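Local coordinates for protein D-alanyl-lipoteichoic acid synthetase (Streptococcus pneumoniae, PDB 3BMA) that probably acts in lipoteichoic acid biosynthesis at the cell membrane, in the pathway that adds D-alanine to the polymer, at residues 191-194 and 195-198; 22-25 and 26-30. The protein carries 1 engineered substitution. One frame throughout, in Å; residues are numbered along the deposited sequence.

Contact 1. Residues 191-194 and 195-198; sequences ASFF and GQFS
The last turn of helix 174-194 closes with a weak backbone hydrogen bond from Gly195 N to Ala191 O, 2.9 Å long and bent to 125°, and the chain then folds into a type I beta turn from Gly195 to Ser198. Beyond the helix end, Phe197 turns back on Phe193, the two rings forming a T-shaped pair: the edge of Phe197 is directed at the face of Phe193, with centroids 6.0 Å apart and planes at 88°. Phe197 CG stands beside the backbone N and anti to the carbonyl carbon (chi1 -53°), which brings Phe197 CE2 to 3.3 Å from the carbonyl Phe193 O. Gln196 passes the same carbonyl, its CG 3.4 Å from Phe193 O; this methylene also rests over one face of the Phe197 ring, offset toward the rim. Within the helix, Phe193 CD1 sits 3.5 Å above the centre of the Phe194 ring. A water touches Ser198 OG, of a poorly ordered residue, and binds Phe194 O only weakly. The aromatic cluster continues across a subunit boundary, where Phe154 of the second subunit meets Phe193 edge-to-face and also packs against the Phe197 ring. Within the chain, Ala191 touches Arg29, and Ser198 touches Gln31, both of helix 29-36.

Contact 2. Residues 22-25 and 26-30; sequences TIDS and FKERS
Lys27, modelled in two conformers, in one of them lays its aliphatic chain across the CG2 methyl of Ile23, with Lys27 CD 3.9 Å from Ile23 CG2. Lys27 CG occupies the position between its backbone N and carbonyl carbon (chi1 77°), which carries the chain back over the preceding turn, and a bend at chi4 swings the ammonium group to Asp24. In this conformer Lys27 NZ forms a salt bridge with Asp24 OD2 at 2.9 Å, a weak hydrogen bond by its geometry, and a longer, also weak one with Glu28 OE2 at 3.3 Å. The two carboxylates lie side by side and point the same way, their planes turned 78° apart; Asp24 OD2 and Glu28 OE2, both acceptors, come within 3.1 Å. Beneath this network runs the backbone of helix 23-27, where Lys27 N bonds to Ile23 O and Glu28 N to Asp24 O. Thr22 is the N-cap, its hydroxyl OG1 accepting a weak but fairly straight bond from Ser25 N at 3.3 Å. Just past the helix, Glu28 leaves helical geometry and the chain turns into helix 29-36; a water donates to Ser25 O and lies unusually close to Glu28 O, so that second bond is doubtful. On the fold side, Ser25 touches Tyr74 and Phe26 touches Leu76, both on strand 72-76, while Ile23 lies against helix 118-124. With an ammonium group bridging them, the two acids probably repel each other less than their close approach suggests, and that closeness may raise the proton affinity of one of them.

Contact 2 comes first along the chain, joining helix 23-27 to the start of helix 29-36; contact 1 follows much later, at the end of the long helix 174-194 and in the loop leading to helix 202-210. Their centres are about 10 Å apart, on the same side of the chain's centre, and both belong to the DltD part of the chain. They meet by packing: Ser30 OG lies 3.5 Å from Gln196 N, and Asp24 OD1 is 3.8 Å from Ser198 OG. Contact 2 touches both contact 1 and strand 72-76, an outermost strand of the parallel sheet, and its centre lies nearer the chain's centre (about 14 Å against about 24 Å).

Contact 1. Residues 191-194 and 195-198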
ATOM      1  N   ALA C 191       4.029  -2.384  20.594  1.00 30.30           N
ATOM      2  CA  ALA C 191       3.995  -1.930  21.985  1.00 38.78           C
ATOM      3  C   ALA C 191       3.495  -2.988  22.972  1.00 37.70           C
ATOM      4  O   ALA C 191       4.074  -3.145  24.045  1.00 41.43           O
ATOM      5  CB  ALA C 191       3.172  -0.659  22.112  1.00 35.50           C
ATOM      6  N   SER C 192       2.439  -3.711  22.599  1.00 38.16           N
ATOM      7  CA  SER C 192       1.850  -4.718  23.480  0.50 42.38           C
ATOM      8  C   SER C 192       2.705  -5.978  23.597  1.00 44.52           C
ATOM      9  O   SER C 192       2.662  -6.666  24.617  1.00 50.02           O
ATOM     10  CB  SER C 192       0.424  -5.071  23.039  0.50 41.08           C
ATOM     11  OG  SER C 192       0.403  -5.599  21.727  0.50 41.50           O
ATOM     12  N   PHE C 193       3.491  -6.275  22.562  1.00 48.18           N
ATOM     13  CA  PHE C 193       4.396  -7.423  22.609  1.00 42.40           C
ATOM     14  C   PHE C 193       5.700  -7.091  23.336  1.00 44.40           C
ATOM     15  O   PHE C 193       6.160  -7.879  24.163  1.00 46.60           O
ATOM     16  CB  PHE C 193       4.691  -7.981  21.206  1.00 43.80           C
ATOM     17  CG  PHE C 193       5.571  -9.208  21.215  1.00 45.91           C
ATOM     18  CD1 PHE C 193       6.952  -9.098  21.044  1.00 43.86           C
ATOM     19  CD2 PHE C 193       5.022 -10.473  21.408  1.00 46.44           C
ATOM     20  CE1 PHE C 193       7.766 -10.223  21.069  1.00 29.65           C
ATOM     21  CE2 PHE C 193       5.831 -11.608  21.431  1.00 38.47           C
ATOM     22  CZ  PHE C 193       7.203 -11.481  21.260  1.00 40.70           C
ATOM     23  N   PHE C 194       6.289  -5.937  23.018  1.00 41.12           N
ATOM     24  CA  PHE C 194       7.616  -5.576  23.533  1.00 44.33           C
ATOM     25  C   PHE C 194       7.603  -4.768  24.830  1.00 47.95           C
ATOM     26  O   PHE C 194       8.655  -4.542  25.430  1.00 55.32           O
ATOM     27  CB  PHE C 194       8.438  -4.839  22.464  1.00 40.06           C
ATOM     28  CG  PHE C 194       8.883  -5.715  21.333  1.00 34.31           C
ATOM     29  CD1 PHE C 194       8.358  -5.544  20.056  1.00 27.03           C
ATOM     30  CD2 PHE C 194       9.822  -6.717  21.544  1.00 37.20           C
ATOM     31  CE1 PHE C 194       8.758  -6.360  19.004  1.00 30.34           C
ATOM     32  CE2 PHE C 194      10.227  -7.539  20.498  1.00 40.98           C
ATOM     33  CZ  PHE C 194       9.697  -7.357  19.224  1.00 40.82           C
ATOM     34  N   GLY C 195       6.421  -4.340  25.261  1.00 48.73           N
ATOM     35  CA  GLY C 195       6.297  -3.538  26.474  1.00 53.69           C
ATOM     36  C   GLY C 195       6.093  -4.353  27.736  1.00 57.25           C
ATOM     37  O   GLY C 195       6.189  -3.820  28.843  1.00 58.62           O
ATOM     38  N   GLN C 196       5.823  -5.647  27.574  1.00 58.04           N
ATOM     39  CA  GLN C 196       5.558  -6.532  28.710  1.00 60.38           C
ATOM     40  C   GLN C 196       6.824  -7.029  29.421  1.00 65.12           C
ATOM     41  O   GLN C 196       6.743  -7.743  30.421  1.00 66.65           O
ATOM     42  CB  GLN C 196       4.685  -7.713  28.276  1.00 57.94           C
ATOM     43  CG  GLN C 196       5.362  -8.705  27.339  1.00 60.07           C
ATOM     44  CD  GLN C 196       4.388  -9.683  26.697  1.00 63.21           C
ATOM     45  OE1 GLN C 196       3.193  -9.677  26.995  1.00 64.02           O
ATOM     46  NE2 GLN C 196       4.900 -10.527  25.806  1.00 61.50           N
ATOM     47  N   PHE C 197       7.986  -6.637  28.905  1.00 71.51           N
ATOM     48  CA  PHE C 197       9.269  -7.084  29.440  1.00 75.90           C
ATOM     49  C   PHE C 197       9.975  -6.024  30.300  1.00 82.72           C
ATOM     50  O   PHE C 197      11.139  -6.198  30.673  1.00 83.60           O
ATOM     51  CB  PHE C 197      10.186  -7.544  28.299  1.00 70.03           C
ATOM     52  CG  PHE C 197       9.565  -8.569  27.379  1.00 62.40           C
ATOM     53  CD1 PHE C 197       9.030  -9.755  27.885  1.00 56.03           C
ATOM     54  CD2 PHE C 197       9.544  -8.362  26.002  1.00 56.32           C
ATOM     55  CE1 PHE C 197       8.466 -10.709  27.032  1.00 54.50           C
ATOM     56  CE2 PHE C 197       8.984  -9.311  25.140  1.00 47.65           C
ATOM     57  CZ  PHE C 197       8.442 -10.485  25.658  1.00 52.18           C
ATOM     58  N   SER C 198       9.268  -4.936  30.612  1.00 91.14           N
ATOM     59  CA  SER C 198       9.809  -3.857  31.446  1.00 97.34           C
ATOM     60  C   SER C 198       9.795  -4.245  32.925  1.00101.63           C
ATOM     61  O   SER C 198       8.726  -4.464  33.503  1.00102.46           O
ATOM     62  CB  SER C 198       9.019  -2.559  31.236  1.00 97.38           C
ATOM     63  OG  SER C 198       9.118  -2.098  29.899  1.00 96.24           O
TER
HETATM   64  O   HOH W   1       9.076  -1.672  27.180  1.00 56.59           O

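Contact 2. Residues 22-25 and 26-30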
ATOM      1  N   THR C  22       6.832   5.558  37.037  1.00 54.53           N
ATOM      2  CA  THR C  22       7.980   5.786  36.170  1.00 50.36           C
ATOM      3  C   THR C  22       7.469   6.400  34.878  1.00 46.36           C
ATOM      4  O   THR C  22       6.258   6.577  34.709  1.00 46.06           O
ATOM      5  CB  THR C  22       8.764   4.481  35.863  1.00 52.47           C
ATOM      6  OG1 THR C  22       7.862   3.456  35.425  1.00 49.72           O
ATOM      7  CG2 THR C  22       9.531   4.003  37.092  1.00 49.12           C
ATOM      8  N   ILE C  23       8.391   6.730  33.981  1.00 46.41           N
ATOM      9  CA  ILE C  23       8.045   7.243  32.659  1.00 42.77           C
ATOM     10  C   ILE C  23       7.360   6.132  31.868  1.00 40.45           C
ATOM     11  O   ILE C  23       6.359   6.376  31.193  1.00 38.83           O
ATOM     12  CB  ILE C  23       9.295   7.792  31.919  1.00 43.43           C
ATOM     13  CG1 ILE C  23       9.889   8.974  32.690  1.00 41.88           C
ATOM     14  CG2 ILE C  23       8.944   8.232  30.507  1.00 47.83           C
ATOM     15  CD1 ILE C  23      11.343   9.251  32.384  1.00 48.74           C
ATOM     16  N   ASP C  24       7.881   4.911  32.011  1.00 41.44           N
ATOM     17  CA  ASP C  24       7.347   3.718  31.347  1.00 43.69           C
ATOM     18  C   ASP C  24       5.902   3.387  31.715  1.00 42.75           C
ATOM     19  O   ASP C  24       5.090   3.138  30.832  1.00 41.12           O
ATOM     20  CB  ASP C  24       8.247   2.504  31.606  1.00 48.63           C
ATOM     21  CG  ASP C  24       9.489   2.483  30.719  1.00 56.29           C
ATOM     22  OD1 ASP C  24      10.206   1.458  30.741  1.00 61.79           O
ATOM     23  OD2 ASP C  24       9.752   3.474  29.999  1.00 58.97           O
ATOM     24  N   SER C  25       5.578   3.408  33.008  1.00 40.38           N
ATOM     25  CA  SER C  25       4.215   3.109  33.469  1.00 39.92           C
ATOM     26  C   SER C  25       3.187   4.097  32.913  1.00 38.31           C
ATOM     27  O   SER C  25       2.016   3.757  32.749  1.00 41.89           O
ATOM     28  CB  SER C  25       4.145   3.056  35.003  1.00 39.93           C
ATOM     29  OG  SER C  25       4.356   4.331  35.587  1.00 44.78           O
ATOM     30  N   PHE C  26       3.646   5.307  32.604  1.00 37.77           N
ATOM     31  CA  PHE C  26       2.804   6.334  32.012  1.00 33.84           C
ATOM     32  C   PHE C  26       2.725   6.285  30.478  1.00 35.20           C
ATOM     33  O   PHE C  26       1.623   6.225  29.930  1.00 36.50           O
ATOM     34  CB  PHE C  26       3.240   7.728  32.478  1.00 36.20           C
ATOM     35  CG  PHE C  26       2.344   8.833  31.997  1.00 42.66           C
ATOM     36  CD1 PHE C  26       1.159   9.117  32.659  1.00 37.42           C
ATOM     37  CD2 PHE C  26       2.681   9.588  30.875  1.00 53.20           C
ATOM     38  CE1 PHE C  26       0.325  10.132  32.215  1.00 39.07           C
ATOM     39  CE2 PHE C  26       1.848  10.603  30.421  1.00 53.55           C
ATOM     40  CZ  PHE C  26       0.668  10.876  31.097  1.00 43.23           C
ATOM     41  N   LYS C  27       3.875   6.325  29.794  1.00 38.38           N
ATOM     42  CA  LYS C  27       3.894   6.455  28.330  0.50 40.48           C
ATOM     43  C   LYS C  27       3.635   5.148  27.567  1.00 38.59           C
ATOM     44  O   LYS C  27       3.091   5.167  26.466  1.00 47.84           O
ATOM     45  CB  LYS C  27       5.171   7.163  27.837  0.50 40.53           C
ATOM     46  CG  LYS C  27       6.442   6.330  27.819  0.50 38.34           C
ATOM     47  CD  LYS C  27       7.564   7.065  27.103  0.50 39.85           C
ATOM     48  CE  LYS C  27       8.740   6.142  26.797  0.50 49.33           C
ATOM     49  NZ  LYS C  27       9.429   5.634  28.023  0.50 50.92           N
ATOM     50  N   GLU C  28       4.025   4.021  28.153  1.00 41.75           N
ATOM     51  CA  GLU C  28       3.865   2.736  27.483  1.00 44.56           C
ATOM     52  C   GLU C  28       2.436   2.217  27.539  1.00 42.68           C
ATOM     53  O   GLU C  28       1.731   2.382  28.534  1.00 43.56           O
ATOM     54  CB  GLU C  28       4.845   1.688  28.024  1.00 48.93           C
ATOM     55  CG  GLU C  28       6.014   1.343  27.095  1.00 58.47           C
ATOM     56  CD  GLU C  28       7.029   2.462  26.941  1.00 72.34           C
ATOM     57  OE1 GLU C  28       7.436   2.736  25.791  1.00 77.34           O
ATOM     58  OE2 GLU C  28       7.425   3.060  27.964  1.00 80.29           O
ATOM     59  N   ARG C  29       2.039   1.601  26.433  1.00 41.51           N
ATOM     60  CA  ARG C  29       0.712   1.032  26.262  0.50 39.37           C
ATOM     61  C   ARG C  29       0.508  -0.204  27.137  1.00 39.24           C
ATOM     62  O   ARG C  29      -0.489  -0.312  27.842  1.00 43.17           O
ATOM     63  CB  ARG C  29       0.529   0.659  24.792  0.50 37.51           C
ATOM     64  CG  ARG C  29      -0.823   0.116  24.424  0.50 29.46           C
ATOM     65  CD  ARG C  29      -0.808  -0.326  22.983  0.50 32.21           C
ATOM     66  NE  ARG C  29      -2.131  -0.219  22.382  0.50 34.83           N
ATOM     67  CZ  ARG C  29      -2.597   0.864  21.768  0.50 35.39           C
ATOM     68  NH1 ARG C  29      -3.819   0.844  21.261  0.50 38.27           N
ATOM     69  NH2 ARG C  29      -1.851   1.958  21.653  0.50 29.97           N
ATOM     70  N   SER C  30       1.474  -1.122  27.078  1.00 38.65           N
ATOM     71  CA  SER C  30       1.375  -2.451  27.689  1.00 42.81           C
ATOM     72  C   SER C  30       0.940  -2.509  29.149  1.00 42.68           C
ATOM     73  O   SER C  30      -0.081  -3.120  29.451  1.00 44.65           O
ATOM     74  CB  SER C  30       2.678  -3.231  27.501  1.00 41.41           C
ATOM     75  OG  SER C  30       2.532  -4.572  27.940  1.00 49.76           O
TER
HETATM   76  O   HOH W   2       1.831   1.613  30.901  1.00 31.70           O